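Local atomic coordinates of peptidoglycan-N-acetylmuramic acid deacetylase PdaA (Bacillus subtilis, PDB entry 1NY1), a protein that removes the acetyl group from N-acetylmuramic acid residues of peptidoglycan, a step toward muramic delta-lactam in the spore cortex, and is required for germination. Residues A[210-213]-A[214-218]; A[59-62]-A[63-67]. All coordinates share one frame; numbering follows the deposited sequence.

Contact 1 of 2, residues A[210-213]-A[214-218]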
loop_
_atom_site.group_PDB
_atom_site.type_symbol
_atom_site.label_atom_id
_atom_site.label_comp_id
_atom_site.label_asym_id
_atom_site.label_seq_id
_atom_site.Cartn_x
_atom_site.Cartn_y
_atom_site.Cartn_z
ATOM N N ASP A 210 5.113 -11.475 -11.095
ATOM C CA ASP A 210 6.358 -12.202 -11.327
ATOM C C ASP A 210 7.026 -11.649 -12.599
ATOM O O ASP A 210 8.209 -11.299 -12.587
ATOM C CB ASP A 210 6.047 -13.698 -11.471
ATOM C CG ASP A 210 7.290 -14.574 -11.475
ATOM O OD1 ASP A 210 8.428 -14.055 -11.359
ATOM O OD2 ASP A 210 7.114 -15.803 -11.592
ATOM N N ASP A 211 6.262 -11.555 -13.686
ATOM C CA ASP A 211 6.781 -11.043 -14.956
ATOM C C ASP A 211 7.181 -9.575 -14.871
ATOM O O ASP A 211 8.199 -9.161 -15.428
ATOM C CB ASP A 211 5.741 -11.198 -16.073
ATOM C CG ASP A 211 5.452 -12.651 -16.416
ATOM O OD1 ASP A 211 6.115 -13.547 -15.853
ATOM O OD2 ASP A 211 4.559 -12.891 -17.253
ATOM N N ALA A 212 6.366 -8.787 -14.180
ATOM C CA ALA A 212 6.626 -7.361 -14.030
ATOM C C ALA A 212 7.932 -7.104 -13.291
ATOM O O ALA A 212 8.732 -6.274 -13.714
ATOM C CB ALA A 212 5.465 -6.691 -13.296
ATOM N N ILE A 213 8.152 -7.806 -12.184
ATOM C CA ILE A 213 9.387 -7.610 -11.433
ATOM C C ILE A 213 10.572 -8.039 -12.294
ATOM O O ILE A 213 11.566 -7.320 -12.400
ATOM C CB ILE A 213 9.396 -8.421 -10.122
ATOM C CG1 ILE A 213 8.329 -7.874 -9.173
ATOM C CG2 ILE A 213 10.772 -8.319 -9.455
ATOM C CD1 ILE A 213 8.135 -8.715 -7.937
ATOM N N THR A 214 10.464 -9.211 -12.911
ATOM C CA THR A 214 11.541 -9.698 -13.757
ATOM C C THR A 214 11.913 -8.651 -14.808
ATOM O O THR A 214 13.068 -8.234 -14.891
ATOM C CB THR A 214 11.153 -11.012 -14.465
ATOM O OG1 THR A 214 10.831 -12.005 -13.485
ATOM C CG2 THR A 214 12.310 -11.520 -15.319
ATOM N N ASP A 215 10.938 -8.205 -15.595
ATOM C CA ASP A 215 11.209 -7.219 -16.640
ATOM C C ASP A 215 11.604 -5.833 -16.137
ATOM O O ASP A 215 12.413 -5.149 -16.772
ATOM C CB ASP A 215 10.017 -7.107 -17.592
ATOM C CG ASP A 215 9.799 -8.373 -18.395
ATOM O OD1 ASP A 215 10.791 -8.916 -18.939
ATOM O OD2 ASP A 215 8.638 -8.827 -18.491
ATOM N N LEU A 216 11.038 -5.404 -15.011
ATOM C CA LEU A 216 11.384 -4.095 -14.467
ATOM C C LEU A 216 12.824 -4.117 -13.958
ATOM O O LEU A 216 13.559 -3.138 -14.105
ATOM C CB LEU A 216 10.404 -3.703 -13.351
ATOM C CG LEU A 216 9.052 -3.205 -13.876
ATOM C CD1 LEU A 216 8.036 -3.112 -12.746
ATOM C CD2 LEU A 216 9.240 -1.846 -14.533
ATOM N N LYS A 217 13.235 -5.237 -13.369
ATOM C CA LYS A 217 14.603 -5.354 -12.878
ATOM C C LYS A 217 15.565 -5.275 -14.062
ATOM O O LYS A 217 16.590 -4.593 -13.995
ATOM C CB LYS A 217 14.818 -6.681 -12.147
ATOM C CG LYS A 217 14.380 -6.674 -10.688
ATOM C CD LYS A 217 14.835 -7.941 -9.996
ATOM C CE LYS A 217 14.532 -7.914 -8.513
ATOM N NZ LYS A 217 15.027 -9.143 -7.818
ATOM N N LYS A 218 15.232 -5.977 -15.144
ATOM C CA LYS A 218 16.079 -5.968 -16.330
ATOM C C LYS A 218 16.250 -4.546 -16.865
ATOM O O LYS A 218 17.321 -4.188 -17.361
ATOM C CB LYS A 218 15.492 -6.875 -17.419
ATOM C CG LYS A 218 16.378 -6.968 -18.656
ATOM C CD LYS A 218 15.841 -7.952 -19.687
ATOM C CE LYS A 218 16.787 -8.047 -20.881
ATOM N NZ LYS A 218 16.301 -9.008 -21.908
HETATM O O HOH W 1 8.757 -14.040 -15.014
#
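Thr214 doubles the helical bond to Asp210. Its backbone N reaches Asp210 O at 3.1 Å, and its hydroxyl OG1 donates to the same Asp210 O at 2.9 Å, the two arriving from opposite faces of that carbonyl plane. The torsion explains the second bond: OG1 lies beside the backbone N (chi1 -59°) and so leans back over the preceding turn. A water donates to Thr214 OG1 and, at 2.8 Å, to Asp211 OD1, joining the two side chains; a small hydroxyl residue suits this exposed place, since OG1 can donate to its own helix and still accept from water. Asp215 N then bonds almost straight to Asp211 O, at 174°. Their carboxylates take different partners on helix 179-188: Asp211 a salt bridge with Lys179, Asp215 a hydrogen bond with Tyr183 OH. Leu216 faces the protein. Its N bonds to Ala212 O at 2.8 Å, and its CD1 comes within 4.4 Å of Ala212 CB, the short methyl lying against Met186 of helix 179-188 while the leucine packs against Ile187 and against Phe223 of strand 222-224. Lys217 runs extended alongside Ile213, its CE 3.9 Å from Ile213 CG2, so that its methylenes lie along the CG2 branch of the isoleucine while NZ makes a hydrogen bond to His68 O. The repeated i to i+4 bonding, with apolar residues on one face and charged ones at its borders, is that of an amphipathic alpha-helix, here the helix 205-219 lying against the parallel sheet of the NodB-type deacetylase fold.

Contact 2 of 2, residues A[59-62]-A[63-67]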
loop_
_atom_site.group_PDB
_atom_site.type_symbol
_atom_site.label_atom_id
_atom_site.label_comp_id
_atom_site.label_asym_id
_atom_site.label_seq_id
_atom_site.Cartn_x
_atom_site.Cartn_y
_atom_site.Cartn_z
ATOM N N PRO A 59 -0.821 -16.598 -1.330
ATOM C CA PRO A 59 0.329 -17.479 -1.100
ATOM C C PRO A 59 1.283 -17.397 -2.291
ATOM O O PRO A 59 2.499 -17.352 -2.116
ATOM C CB PRO A 59 -0.314 -18.853 -0.970
ATOM C CG PRO A 59 -1.598 -18.538 -0.286
ATOM C CD PRO A 59 -2.080 -17.303 -1.039
ATOM N N LYS A 60 0.736 -17.377 -3.505
ATOM C CA LYS A 60 1.585 -17.286 -4.690
ATOM C C LYS A 60 2.289 -15.933 -4.759
ATOM O O LYS A 60 3.454 -15.857 -5.157
ATOM C CB LYS A 60 0.778 -17.534 -5.972
ATOM C CG LYS A 60 0.426 -19.009 -6.213
ATOM C CD LYS A 60 -0.104 -19.262 -7.631
ATOM C CE LYS A 60 -1.434 -18.548 -7.879
ATOM N NZ LYS A 60 -1.893 -18.652 -9.302
ATOM N N VAL A 61 1.594 -14.867 -4.369
ATOM C CA VAL A 61 2.201 -13.541 -4.377
ATOM C C VAL A 61 3.401 -13.525 -3.436
ATOM O O VAL A 61 4.451 -12.968 -3.759
ATOM C CB VAL A 61 1.198 -12.459 -3.930
ATOM C CG1 VAL A 61 1.935 -11.159 -3.619
ATOM C CG2 VAL A 61 0.168 -12.225 -5.028
ATOM N N LEU A 62 3.241 -14.137 -2.267
ATOM C CA LEU A 62 4.330 -14.197 -1.303
ATOM C C LEU A 62 5.496 -15.018 -1.866
ATOM O O LEU A 62 6.653 -14.674 -1.643
ATOM C CB LEU A 62 3.829 -14.788 0.022
ATOM C CG LEU A 62 2.952 -13.838 0.857
ATOM C CD1 LEU A 62 2.318 -14.588 2.023
ATOM C CD2 LEU A 62 3.801 -12.675 1.374
ATOM N N ASP A 63 5.195 -16.085 -2.602
ATOM C CA ASP A 63 6.243 -16.919 -3.192
ATOM C C ASP A 63 7.030 -16.120 -4.228
ATOM O O ASP A 63 8.258 -16.216 -4.305
ATOM C CB ASP A 63 5.659 -18.167 -3.869
ATOM C CG ASP A 63 5.017 -19.135 -2.882
ATOM O OD1 ASP A 63 5.381 -19.117 -1.687
ATOM O OD2 ASP A 63 4.155 -19.929 -3.313
ATOM N N VAL A 64 6.316 -15.334 -5.029
ATOM C CA VAL A 64 6.939 -14.509 -6.060
ATOM C C VAL A 64 7.859 -13.459 -5.436
ATOM O O VAL A 64 8.975 -13.239 -5.910
ATOM C CB VAL A 64 5.854 -13.819 -6.928
ATOM C CG1 VAL A 64 6.484 -12.766 -7.835
ATOM C CG2 VAL A 64 5.123 -14.867 -7.761
ATOM N N LEU A 65 7.399 -12.816 -4.365
ATOM C CA LEU A 65 8.211 -11.806 -3.700
ATOM C C LEU A 65 9.465 -12.423 -3.084
ATOM O O LEU A 65 10.526 -11.801 -3.068
ATOM C CB LEU A 65 7.390 -11.084 -2.627
ATOM C CG LEU A 65 6.267 -10.189 -3.173
ATOM C CD1 LEU A 65 5.426 -9.658 -2.024
ATOM C CD2 LEU A 65 6.864 -9.028 -3.972
ATOM N N LYS A 66 9.342 -13.648 -2.580
ATOM C CA LYS A 66 10.479 -14.338 -1.982
ATOM C C LYS A 66 11.485 -14.688 -3.076
ATOM O O LYS A 66 12.690 -14.495 -2.909
ATOM C CB LYS A 66 10.015 -15.618 -1.285
ATOM C CG LYS A 66 11.133 -16.391 -0.617
ATOM C CD LYS A 66 10.620 -17.674 -0.004
ATOM C CE LYS A 66 11.763 -18.471 0.602
ATOM N NZ LYS A 66 11.320 -19.825 1.040
ATOM N N LYS A 67 10.977 -15.204 -4.191
ATOM C CA LYS A 67 11.815 -15.576 -5.324
ATOM C C LYS A 67 12.674 -14.406 -5.801
ATOM O O LYS A 67 13.849 -14.581 -6.127
ATOM C CB LYS A 67 10.940 -16.069 -6.479
ATOM C CG LYS A 67 11.661 -16.139 -7.812
ATOM C CD LYS A 67 10.692 -16.410 -8.952
ATOM C CE LYS A 67 11.334 -16.082 -10.297
ATOM N NZ LYS A 67 10.350 -16.151 -11.415
#
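Leu62 and Asp63, adjacent in the chain, turn to quite different surroundings. Leu62 is buried: its O accepts from Lys66 N at 3.0 Å, closing one helical turn, while its side chain packs on Leu87 and Arg90 of helix 85-93, a place for a bulky apolar group. Asp63 is exposed, and its N bonds to Pro59 O at 3.0 Å. With CG beside the backbone N (chi1 -66°), its carboxylate folds back over the previous turn, bringing OD2 to 3.3 Å from Pro59 O, an approach of two acceptors. Arg90 probably eases it, since it forms a salt bridge with Asp63 OD1 and a weak hydrogen bond with Pro59 O.

Leu65 works one turn beyond Val61. Leu65 N donates to Val61 O at 3.0 Å, and the two side chains run alongside each other, with Leu65 CD1 4.1 Å from Val61 CG1, forming an apolar strip along the buried face. Both residues rest on Phe49 of strand 44-51, and Leu65 on Leu47 as well. Helix 58-67 is the connection of a beta-alpha-beta unit between strands 44-51 and 73-76, bordered by helix 85-93 beside Leu62 and by helix 205-219 beside Val61 and Val64.

Contacts 1 and 2 are single stretches of two neighbouring helices that touch each other. Both are partly buried: Ala212, Ile213 and Leu216 of one and Val61, Leu62 and Leu65 of the other lie inside, while Thr214 and Asp63 are exposed. Both rest on strand 44-51, where Leu47 meets Ile213 and Leu65. Between the helices, Val64 CG1 packs 3.5 Å from Asp210 CA, and a salt bridge joins Lys67 NZ to Asp210 OD1 at 2.8 Å; Asp210 OD1 is also hydrogen-bonded to His68 NE2. Their chemistry differs at the surface: contact 1 has a cluster of aspartates, a threonine hydroxyl and a bridging water, directed partly to helix 179-188, whereas contact 2 turns its one aspartate to helix 85-93.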